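Local coordinates for histidine triad (HIT) protein (Sinorhizobium meliloti, PDB 3NRD) that probably binds nucleotides through its histidine triad (HIT) domain, and may act on them as hydrolases and transferases of that family do, at residues I18-M26 against W36-A44. Sequence-based numbering, arbitrary orientation.
With SO4 (sulfate ion), chain I; SO4 (sulfate ion), chain G.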
loop_
_atom_site.group_PDB
_atom_site.type_symbol
_atom_site.label_atom_id
_atom_site.label_comp_id
_atom_site.label_asym_id
_atom_site.label_seq_id
_atom_site.Cartn_x
_atom_site.Cartn_y
_atom_site.Cartn_z
ATOM N N ILE A 18 -4.077 7.202 18.663
ATOM C CA ILE A 18 -4.074 8.669 18.535
ATOM C C ILE A 18 -5.403 9.256 18.040
ATOM O O ILE A 18 -5.459 10.444 17.746
ATOM C CB ILE A 18 -2.876 9.169 17.642
ATOM C CG1 ILE A 18 -2.965 8.673 16.210
ATOM C CG2 ILE A 18 -1.521 8.722 18.246
ATOM C CD1 ILE A 18 -1.884 9.249 15.335
ATOM N N GLY A 19 -6.457 8.448 17.978
ATOM C CA GLY A 19 -7.783 8.914 17.579
ATOM C C GLY A 19 -8.486 7.946 16.649
ATOM O O GLY A 19 -7.941 6.929 16.253
ATOM N N THR A 20 -9.716 8.292 16.325
ATOM C CA THR A 20 -10.542 7.557 15.386
ATOM C C THR A 20 -11.063 8.552 14.392
ATOM O O THR A 20 -11.321 9.694 14.756
ATOM C CB THR A 20 -11.696 6.880 16.140
ATOM O OG1 THR A 20 -11.128 6.040 17.160
ATOM C CG2 THR A 20 -12.550 6.033 15.219
ATOM N N LEU A 21 -11.191 8.116 13.150
ATOM C CA LEU A 21 -11.835 8.859 12.076
ATOM C C LEU A 21 -13.273 8.347 12.038
ATOM O O LEU A 21 -13.828 8.120 13.110
ATOM C CB LEU A 21 -11.049 8.689 10.778
ATOM C CG LEU A 21 -9.609 9.218 10.785
ATOM C CD1 LEU A 21 -8.950 8.928 9.436
ATOM C CD2 LEU A 21 -9.520 10.708 11.120
ATOM N N GLY A 22 -13.913 8.204 10.886
ATOM C CA GLY A 22 -15.248 7.619 10.834
ATOM C C GLY A 22 -15.231 6.105 10.825
ATOM O O GLY A 22 -15.891 5.425 11.611
ATOM N N LEU A 23 -14.510 5.578 9.871
ATOM C CA LEU A 23 -14.382 4.152 9.717
ATOM C C LEU A 23 -13.158 3.613 10.465
ATOM O O LEU A 23 -13.256 2.541 11.067
ATOM C CB LEU A 23 -14.270 3.806 8.247
ATOM C CG LEU A 23 -14.023 2.335 7.887
ATOM C CD1 LEU A 23 -15.108 1.446 8.432
ATOM C CD2 LEU A 23 -13.892 2.229 6.354
ATOM N N CYS A 24 -12.027 4.324 10.373
ATOM C CA CYS A 24 -10.737 3.810 10.818
ATOM C C CYS A 24 -10.301 4.358 12.170
ATOM O O CYS A 24 -10.367 5.563 12.392
ATOM C CB CYS A 24 -9.656 4.137 9.820
ATOM S SG CYS A 24 -9.773 3.200 8.300
ATOM N N GLN A 25 -9.873 3.466 13.070
ATOM C CA GLN A 25 -9.025 3.842 14.188
ATOM C C GLN A 25 -7.647 4.202 13.638
ATOM O O GLN A 25 -7.190 3.573 12.681
ATOM C CB GLN A 25 -8.866 2.702 15.173
ATOM C CG GLN A 25 -10.121 2.395 15.976
ATOM C CD GLN A 25 -9.987 1.170 16.863
ATOM O OE1 GLN A 25 -8.885 0.773 17.208
ATOM N NE2 GLN A 25 -11.132 0.546 17.212
HETATM N N MSE A 26 -7.007 5.203 14.246
HETATM C CA MSE A 26 -5.658 5.631 13.890
HETATM C C MSE A 26 -4.718 5.283 15.016
HETATM O O MSE A 26 -5.007 5.578 16.191
HETATM C CB MSE A 26 -5.568 7.136 13.699
HETATM C CG MSE A 26 -6.348 7.669 12.581
HETATM SE SE MSE A 26 -6.027 9.605 12.315
HETATM C CE MSE A 26 -4.163 9.394 12.011
ATOM N N TRP A 36 5.003 7.021 11.234
ATOM C CA TRP A 36 4.340 5.820 10.707
ATOM C C TRP A 36 3.030 5.645 11.449
ATOM O O TRP A 36 3.023 5.483 12.674
ATOM C CB TRP A 36 5.288 4.666 10.924
ATOM C CG TRP A 36 4.888 3.324 10.466
ATOM C CD1 TRP A 36 3.694 2.923 9.973
ATOM C CD2 TRP A 36 5.704 2.176 10.519
ATOM N NE1 TRP A 36 3.715 1.593 9.717
ATOM C CE2 TRP A 36 4.945 1.103 10.047
ATOM C CE3 TRP A 36 7.021 1.946 10.941
ATOM C CZ2 TRP A 36 5.449 -0.195 9.970
ATOM C CZ3 TRP A 36 7.527 0.663 10.869
ATOM C CH2 TRP A 36 6.745 -0.393 10.388
ATOM N N LEU A 37 1.937 5.740 10.699
ATOM C CA LEU A 37 0.594 5.592 11.194
ATOM C C LEU A 37 -0.006 4.339 10.614
ATOM O O LEU A 37 0.353 3.908 9.496
ATOM C CB LEU A 37 -0.255 6.758 10.753
ATOM C CG LEU A 37 0.303 8.143 11.115
ATOM C CD1 LEU A 37 -0.669 9.211 10.644
ATOM C CD2 LEU A 37 0.578 8.280 12.602
ATOM N N ILE A 38 -0.945 3.764 11.341
ATOM C CA ILE A 38 -1.804 2.762 10.746
ATOM C C ILE A 38 -3.256 3.142 10.910
ATOM O O ILE A 38 -3.630 3.749 11.920
ATOM C CB ILE A 38 -1.532 1.316 11.272
ATOM C CG1 ILE A 38 -1.831 1.151 12.739
ATOM C CG2 ILE A 38 -0.074 0.972 11.031
ATOM C CD1 ILE A 38 -1.763 -0.321 13.213
ATOM N N LEU A 39 -4.035 2.792 9.891
ATOM C CA LEU A 39 -5.476 3.014 9.863
ATOM C C LEU A 39 -6.118 1.648 9.935
ATOM O O LEU A 39 -5.789 0.781 9.136
ATOM C CB LEU A 39 -5.922 3.732 8.600
ATOM C CG LEU A 39 -5.928 5.253 8.742
ATOM C CD1 LEU A 39 -4.490 5.786 8.877
ATOM C CD2 LEU A 39 -6.660 5.885 7.570
ATOM N N VAL A 40 -6.999 1.438 10.904
ATOM C CA VAL A 40 -7.620 0.113 11.102
ATOM C C VAL A 40 -9.113 0.317 10.950
ATOM O O VAL A 40 -9.728 0.886 11.861
ATOM C CB VAL A 40 -7.286 -0.479 12.450
ATOM C CG1 VAL A 40 -7.969 -1.911 12.589
ATOM C CG2 VAL A 40 -5.765 -0.513 12.636
ATOM N N PRO A 41 -9.676 -0.059 9.781
ATOM C CA PRO A 41 -11.127 0.039 9.592
ATOM C C PRO A 41 -11.830 -0.830 10.606
ATOM O O PRO A 41 -11.488 -2.005 10.743
ATOM C CB PRO A 41 -11.364 -0.538 8.203
ATOM C CG PRO A 41 -10.070 -0.650 7.562
ATOM C CD PRO A 41 -8.997 -0.531 8.558
ATOM N N GLN A 42 -12.853 -0.295 11.255
ATOM C CA GLN A 42 -13.506 -0.984 12.379
ATOM C C GLN A 42 -14.637 -1.890 11.896
ATOM O O GLN A 42 -15.797 -1.746 12.297
ATOM C CB GLN A 42 -14.006 0.046 13.348
ATOM C CG GLN A 42 -12.930 0.960 13.871
ATOM C CD GLN A 42 -13.513 2.075 14.701
ATOM O OE1 GLN A 42 -13.411 2.049 15.914
ATOM N NE2 GLN A 42 -14.127 3.058 14.046
ATOM N N ARG A 43 -14.279 -2.830 11.027
ATOM C CA ARG A 43 -15.162 -3.880 10.545
ATOM C C ARG A 43 -14.553 -5.233 10.930
ATOM O O ARG A 43 -13.375 -5.456 10.743
ATOM C CB ARG A 43 -15.335 -3.787 9.029
ATOM C CG ARG A 43 -15.823 -2.470 8.481
ATOM C CD ARG A 43 -17.214 -2.124 8.990
ATOM N NE ARG A 43 -17.816 -0.967 8.322
ATOM C CZ ARG A 43 -18.819 -0.222 8.804
ATOM N NH1 ARG A 43 -19.335 -0.444 10.020
ATOM N NH2 ARG A 43 -19.279 0.785 8.076
ATOM N N ALA A 44 -15.373 -6.126 11.467
ATOM C CA ALA A 44 -14.937 -7.448 11.899
ATOM C C ALA A 44 -14.508 -8.345 10.740
ATOM O O ALA A 44 -15.083 -8.287 9.656
ATOM C CB ALA A 44 -16.056 -8.139 12.699
HETATM S S SO4 I . -16.844 6.648 14.620
HETATM O O1 SO4 I . -16.654 7.879 13.890
HETATM O O2 SO4 I . -17.072 7.042 16.011
HETATM O O3 SO4 I . -17.992 5.922 14.086
HETATM O O4 SO4 I . -15.651 5.821 14.508
HETATM S S SO4 G . -19.271 -5.727 11.405
HETATM O O1 SO4 G . -19.183 -5.312 10.023
HETATM O O2 SO4 G . -20.345 -4.993 12.031
HETATM O O3 SO4 G . -19.585 -7.143 11.400
HETATM O O4 SO4 G . -18.015 -5.471 12.102
#
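Gln42, just past the end of strand 36-41, reaches across to Leu23, just before the antiparallel strand 24-29, and to Gln25 within it. Its backbone N and its side-chain NE2 both donate to Leu23 O, at 2.9 and 3.1 Å, arriving from opposite faces of that carbonyl; NE2 stands well above the plane, 70° out of it. With CG set beside the backbone N (chi1 -58°), the extended chain carries the amide across to Leu23 O. On its other branch, OE1 accepts from Gln25 NE2 at 3.0 Å in a nearly straight bond. The two amide planes are almost perpendicular, 79° apart, and Gln25 CG lies against the same oxygen. Further along, Gln25 and Val40 form a hydrogen-bonded pair, while Cys24 faces Pro41 across a non-hydrogen-bonded one. Cys24 SG packs on the proline ring, 3.8 Å from Pro41 CD, and on Leu39 CB; this face, continued by Met26 CE on Leu37 CD1 at 3.8 Å, is turned to helix 54-75. Leu23 CD1 meets the Arg43 side chain at about a right angle, 3.6 Å from NE, a nitrogen that is salt-bridged to Asp56. Were an alanine to stand at Gln42, Gln25 NE2 would probably lose this acceptor and Leu23 O would keep only the backbone N of that position as a donor across the contact. The NH2 group of Gln42 donates both to Leu23 O and to O4 of a sulfate, probably from the crystallisation liquor. This HIT-domain hairpin is thus apolar toward the helix, with a polar cluster of crossed amides and a doubly bonded carbonyl at its open end, away from the turn.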